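Local coordinates for protein PmoD (Methylocystis sp. ATCC 49242, PDB 6CPD) that binds copper(I) through methionine sulfurs at a subunit interface and is probably a periplasmic copper protein of methane-oxidizing bacteria, at residues N4-M9 and E28-I33; A85-K90 and T112-Q117. All blocks are in the same frame, centred on the assembly; numbering follows the deposited sequence.

Contact 1 and contact 2 follow each other along the chain: 4-9 and 28-33 have met before 85-90 begins. Their centres lie about 23 Å apart and their nearest atoms about 8 Å, without touching. Both reach the same mixed sheet. Strand 32-33 of contact 1 forms one outer strand within the chain, and strand 79-86 of contact 2 forms the other. The loop 113-117 joins strands 103-112 and 118-127, and the latter pairs with 32-33. Contact 1 also ties in the other sheet through strand 7-10. It belongs to the copper site and the dimer interface, whereas contact 2 joins surface parts of one subunit, untouched by the other chain.

Contact 1: residues N4-M9 and E28-I33; sequences NMCMVM and EYCDEI. With CU1 (copper (I) ion), chain D; SO4 (sulfate ion), chain C.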
# COMPACT_ATOMS: atom_id res chain seq x y z
N ASN B 4 -2.22 -2.24 -6.36
CA ASN B 4 -1.37 -3.18 -5.64
C ASN B 4 -0.47 -2.57 -4.57
O ASN B 4 0.51 -3.20 -4.19
CB ASN B 4 -0.52 -3.98 -6.63
CG ASN B 4 0.59 -3.15 -7.24
OD1 ASN B 4 0.60 -1.91 -7.13
ND2 ASN B 4 1.52 -3.82 -7.91
N MET B 5 -0.76 -1.34 -4.12
CA MET B 5 0.26 -0.62 -3.35
C MET B 5 0.04 -0.64 -1.84
O MET B 5 1.00 -0.59 -1.08
CB MET B 5 0.29 0.84 -3.82
CG MET B 5 0.71 1.00 -5.26
SD MET B 5 0.29 2.65 -5.88
CE MET B 5 1.32 3.60 -4.78
N CYS B 6 -1.21 -0.77 -1.41
CA CYS B 6 -1.53 -0.71 0.01
C CYS B 6 -1.60 -2.13 0.56
O CYS B 6 -2.47 -2.88 0.16
CB CYS B 6 -2.88 0.01 0.22
SG CYS B 6 -3.37 0.13 1.98
N MET B 7 -0.71 -2.49 1.49
CA MET B 7 -0.61 -3.92 1.82
C MET B 7 -0.12 -4.22 3.22
O MET B 7 0.52 -3.40 3.85
CB MET B 7 0.36 -4.61 0.85
CG MET B 7 1.81 -4.12 1.02
SD MET B 7 3.01 -4.74 -0.18
CE MET B 7 2.51 -3.80 -1.65
N VAL B 8 -0.42 -5.44 3.67
CA VAL B 8 0.28 -6.03 4.81
C VAL B 8 1.05 -7.24 4.25
O VAL B 8 0.60 -7.86 3.30
CB VAL B 8 -0.69 -6.42 5.93
CG1 VAL B 8 -1.67 -7.47 5.46
CG2 VAL B 8 0.06 -6.89 7.14
N MET B 9 2.25 -7.52 4.76
CA MET B 9 3.13 -8.48 4.11
C MET B 9 3.51 -9.72 4.91
O MET B 9 3.84 -9.62 6.09
CB MET B 9 4.41 -7.76 3.69
CG MET B 9 4.12 -6.52 2.85
SD MET B 9 5.65 -5.78 2.32
CE MET B 9 6.20 -5.02 3.84
N GLU B 28 -10.84 6.64 -1.39
CA GLU B 28 -10.28 5.44 -0.77
C GLU B 28 -8.94 5.78 -0.15
O GLU B 28 -8.18 6.55 -0.73
CB GLU B 28 -10.11 4.32 -1.79
CG GLU B 28 -11.41 3.87 -2.41
CD GLU B 28 -11.18 2.98 -3.62
OE1 GLU B 28 -11.45 3.43 -4.75
OE2 GLU B 28 -10.66 1.85 -3.46
N TYR B 29 -8.64 5.22 1.01
CA TYR B 29 -7.41 5.55 1.72
C TYR B 29 -6.57 4.31 2.01
O TYR B 29 -6.99 3.20 1.72
CB TYR B 29 -7.73 6.28 3.02
CG TYR B 29 -8.76 7.36 2.84
CD1 TYR B 29 -8.39 8.62 2.37
CD2 TYR B 29 -10.10 7.13 3.13
CE1 TYR B 29 -9.34 9.62 2.21
CE2 TYR B 29 -11.06 8.13 2.97
CZ TYR B 29 -10.66 9.37 2.52
OH TYR B 29 -11.61 10.35 2.36
N CYS B 30 -5.40 4.52 2.61
CA CYS B 30 -4.56 3.40 2.99
C CYS B 30 -4.19 3.56 4.46
O CYS B 30 -4.94 3.11 5.33
CB CYS B 30 -3.31 3.31 2.10
SG CYS B 30 -2.28 1.81 2.44
N ASP B 31 -3.05 4.18 4.77
CA ASP B 31 -2.64 4.23 6.17
C ASP B 31 -2.85 5.60 6.81
O ASP B 31 -2.50 5.80 7.97
CB ASP B 31 -1.19 3.80 6.34
CG ASP B 31 -0.26 4.50 5.38
OD1 ASP B 31 -0.60 5.61 4.93
OD2 ASP B 31 0.82 3.95 5.10
N GLU B 32 -3.42 6.53 6.05
CA GLU B 32 -3.77 7.84 6.59
C GLU B 32 -5.26 8.02 6.39
O GLU B 32 -5.71 8.41 5.31
CB GLU B 32 -2.99 8.95 5.90
CG GLU B 32 -1.49 8.75 5.96
CD GLU B 32 -0.89 9.28 7.25
OE1 GLU B 32 -1.51 10.17 7.87
OE2 GLU B 32 0.20 8.80 7.64
N ILE B 33 -6.02 7.69 7.43
CA ILE B 33 -7.47 7.77 7.40
C ILE B 33 -7.94 9.08 8.02
O ILE B 33 -7.79 9.26 9.22
CB ILE B 33 -8.05 6.54 8.14
CG1 ILE B 33 -7.50 5.25 7.50
CG2 ILE B 33 -9.54 6.54 8.16
CD1 ILE B 33 -7.75 4.02 8.32
CU CU1 D . 5.10 -4.30 0.67
S SO4 C . -11.14 13.42 0.73
O1 SO4 C . -12.59 13.32 0.70
O2 SO4 C . -10.76 14.83 0.69
O3 SO4 C . -10.60 12.76 -0.46
O4 SO4 C . -10.64 12.81 1.97
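A buried disulfide of the cupredoxin-like domain, Cys-6 to Cys-30, fastens the residue just before copper-binding strand 7-10 to the turn between strands 28-29 and 32-33. The SG atoms of Cys-6 and Cys-30 are bonded at 2.1 Å. The torsion about this S-S bond is 89°, close to the relaxed value for a disulfide. Both sulfurs stand anti to their own backbone N (chi1 180° in Cys-6, -175° in Cys-30), which sends them to meet between the two segments. The two CA atoms of Cys-6 and Cys-30 are 5.9 Å apart. No hydrogen bond joins the segments, so the covalent link carries the contact. Met-5 of the second subunit packs against both cysteines.

Just past Cys-6 the strand presents Met-7 and Met-9 to copper(I). SD of Met-7 and SD of Met-9 each bind the copper at 2.3 Å. Met-7 and Met-9 of the second subunit also bind the ion, so the site bridges the dimer.

At the other end of the contact, Tyr-29 OH donates to O4 of a sulfate, probably from the crystallisation liquor, at 2.7 Å. The same hydroxyl has a weak hydrogen bond with Ser-25 OG of its own chain. Ser-25 and Ser-27 of both subunits, and Tyr-29 of the second subunit, also bond the sulfate. A phenylalanine in place of Tyr-29 would probably leave sulfate O4 without this donor and that Ser-25 OG without its weak partner. Sulfate O4 lies at the edge of the Tyr-29 ring, in the ring plane.

Contact 2: residues A85-K90 and T112-Q117; sequences AKKYSK and TRESGQ
Lys-87 and Glu-114 form a salt bridge at the surface, joining segment 85-90, at the end region of strand 79-86, to the loop between strands 103-112 and 118-127. Lys-87 NZ is the donor and Glu-114 OE2 the acceptor. At 3.4 Å between NZ of Lys-87 and OE2 of Glu-114 the hydrogen bond is weak. The same oxygen, Glu-114 OE2, lies 3.7 Å from Lys-87 CE, so the end of the lysine comes up to one branch of the carboxylate. The two side chains meet at about a right angle. Lys-87 is extended beyond CG, with chi2, chi3 and chi4 all close to 180°, and this length carries its amine across to the loop. Asp-52 OD1 offers the amine a second, long and weak ion pair. Lys-87 NZ thus has two acidic partners, both held weakly. Glu-114 also packs on Leu-53 and Pro-54.

Within the loop the backbone supplies its own partners. Arg-113 N donates to Gln-117 O at 2.6 Å. Arg-113 O accepts from Gly-116 N, though the position of that nitrogen is less certain. The side chain of Arg-113 has a separate partner: its NH2 forms a salt bridge with Glu-119 OE1. Gly-116 has a positive phi of 80°. Gly-116 and Gln-117 both face Arg-113, which makes this a G1 beta bulge closing the beta-hairpin of strands 103-112 and 118-127.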
# COMPACT_ATOMS: atom_id res chain seq x y z
N ALA B 85 -9.71 -16.11 14.51
CA ALA B 85 -9.12 -16.79 13.37
C ALA B 85 -10.16 -17.58 12.58
O ALA B 85 -10.98 -18.27 13.16
CB ALA B 85 -8.00 -17.71 13.84
N LYS B 86 -10.11 -17.47 11.25
CA LYS B 86 -10.99 -18.25 10.38
C LYS B 86 -10.40 -18.30 8.98
O LYS B 86 -9.56 -17.47 8.61
CB LYS B 86 -12.42 -17.70 10.34
CG LYS B 86 -12.56 -16.38 9.63
CD LYS B 86 -14.01 -16.13 9.23
CE LYS B 86 -14.43 -17.05 8.11
NZ LYS B 86 -15.74 -16.66 7.54
N LYS B 87 -10.79 -19.32 8.23
CA LYS B 87 -10.37 -19.46 6.85
C LYS B 87 -11.28 -18.62 5.95
O LYS B 87 -12.50 -18.70 6.04
CB LYS B 87 -10.42 -20.94 6.45
CG LYS B 87 -9.47 -21.79 7.27
CD LYS B 87 -9.59 -23.27 6.95
CE LYS B 87 -8.72 -24.09 7.89
NZ LYS B 87 -8.67 -25.53 7.53
N TYR B 88 -10.67 -17.81 5.08
CA TYR B 88 -11.43 -17.01 4.12
C TYR B 88 -11.31 -17.62 2.74
O TYR B 88 -10.43 -17.26 1.96
CB TYR B 88 -10.97 -15.56 4.12
CG TYR B 88 -11.27 -14.87 5.43
CD1 TYR B 88 -12.54 -14.37 5.69
CD2 TYR B 88 -10.30 -14.75 6.41
CE1 TYR B 88 -12.83 -13.76 6.90
CE2 TYR B 88 -10.58 -14.12 7.63
CZ TYR B 88 -11.85 -13.63 7.86
OH TYR B 88 -12.14 -13.01 9.05
N SER B 89 -12.23 -18.54 2.44
CA SER B 89 -12.15 -19.35 1.23
C SER B 89 -12.28 -18.54 -0.05
O SER B 89 -11.80 -18.97 -1.09
CB SER B 89 -13.22 -20.44 1.26
OG SER B 89 -14.51 -19.87 1.39
N LYS B 90 -12.93 -17.38 0.02
CA LYS B 90 -13.06 -16.55 -1.17
C LYS B 90 -11.85 -15.64 -1.34
O LYS B 90 -11.68 -15.02 -2.38
CB LYS B 90 -14.36 -15.73 -1.15
CG LYS B 90 -15.63 -16.58 -1.11
CD LYS B 90 -16.89 -15.71 -1.21
CE LYS B 90 -18.17 -16.55 -1.21
NZ LYS B 90 -18.32 -17.34 -2.47
N THR B 112 -2.04 -18.77 10.79
CA THR B 112 -1.59 -20.02 11.34
C THR B 112 -1.17 -20.90 10.18
O THR B 112 -2.00 -21.30 9.36
CB THR B 112 -2.70 -20.72 12.16
OG1 THR B 112 -3.23 -19.81 13.13
CG2 THR B 112 -2.13 -21.95 12.85
N ARG B 113 0.13 -21.17 10.09
CA ARG B 113 0.63 -22.09 9.09
C ARG B 113 0.04 -23.41 9.55
O ARG B 113 -0.27 -23.56 10.73
CB ARG B 113 2.15 -22.14 9.06
CG ARG B 113 2.84 -20.87 8.60
CD ARG B 113 2.80 -20.73 7.10
NE ARG B 113 3.26 -19.41 6.70
CZ ARG B 113 3.45 -19.03 5.44
NH1 ARG B 113 3.21 -19.89 4.46
NH2 ARG B 113 3.88 -17.81 5.16
N GLU B 114 -0.09 -24.39 8.68
CA GLU B 114 -0.69 -25.62 9.18
C GLU B 114 0.40 -26.61 9.56
O GLU B 114 0.16 -27.79 9.80
CB GLU B 114 -1.73 -26.16 8.21
CG GLU B 114 -2.92 -25.16 8.20
CD GLU B 114 -4.17 -25.61 7.45
OE1 GLU B 114 -4.06 -26.12 6.31
OE2 GLU B 114 -5.28 -25.43 8.01
N SER B 115 1.61 -26.05 9.64
CA SER B 115 2.70 -26.59 10.44
C SER B 115 2.37 -26.27 11.90
O SER B 115 3.06 -26.69 12.83
CB SER B 115 4.02 -25.96 10.00
OG SER B 115 4.90 -25.81 11.09
N GLY B 116 1.27 -25.54 12.09
CA GLY B 116 0.81 -25.10 13.39
C GLY B 116 1.55 -23.86 13.89
O GLY B 116 1.29 -23.36 14.98
N GLN B 117 2.43 -23.32 13.06
CA GLN B 117 3.20 -22.15 13.47
C GLN B 117 2.45 -20.87 13.13
O GLN B 117 1.65 -20.83 12.19
CB GLN B 117 4.58 -22.16 12.80
CG GLN B 117 5.70 -21.58 13.66
CD GLN B 117 6.12 -22.50 14.80
OE1 GLN B 117 5.69 -23.65 14.88
NE2 GLN B 117 6.98 -21.99 15.68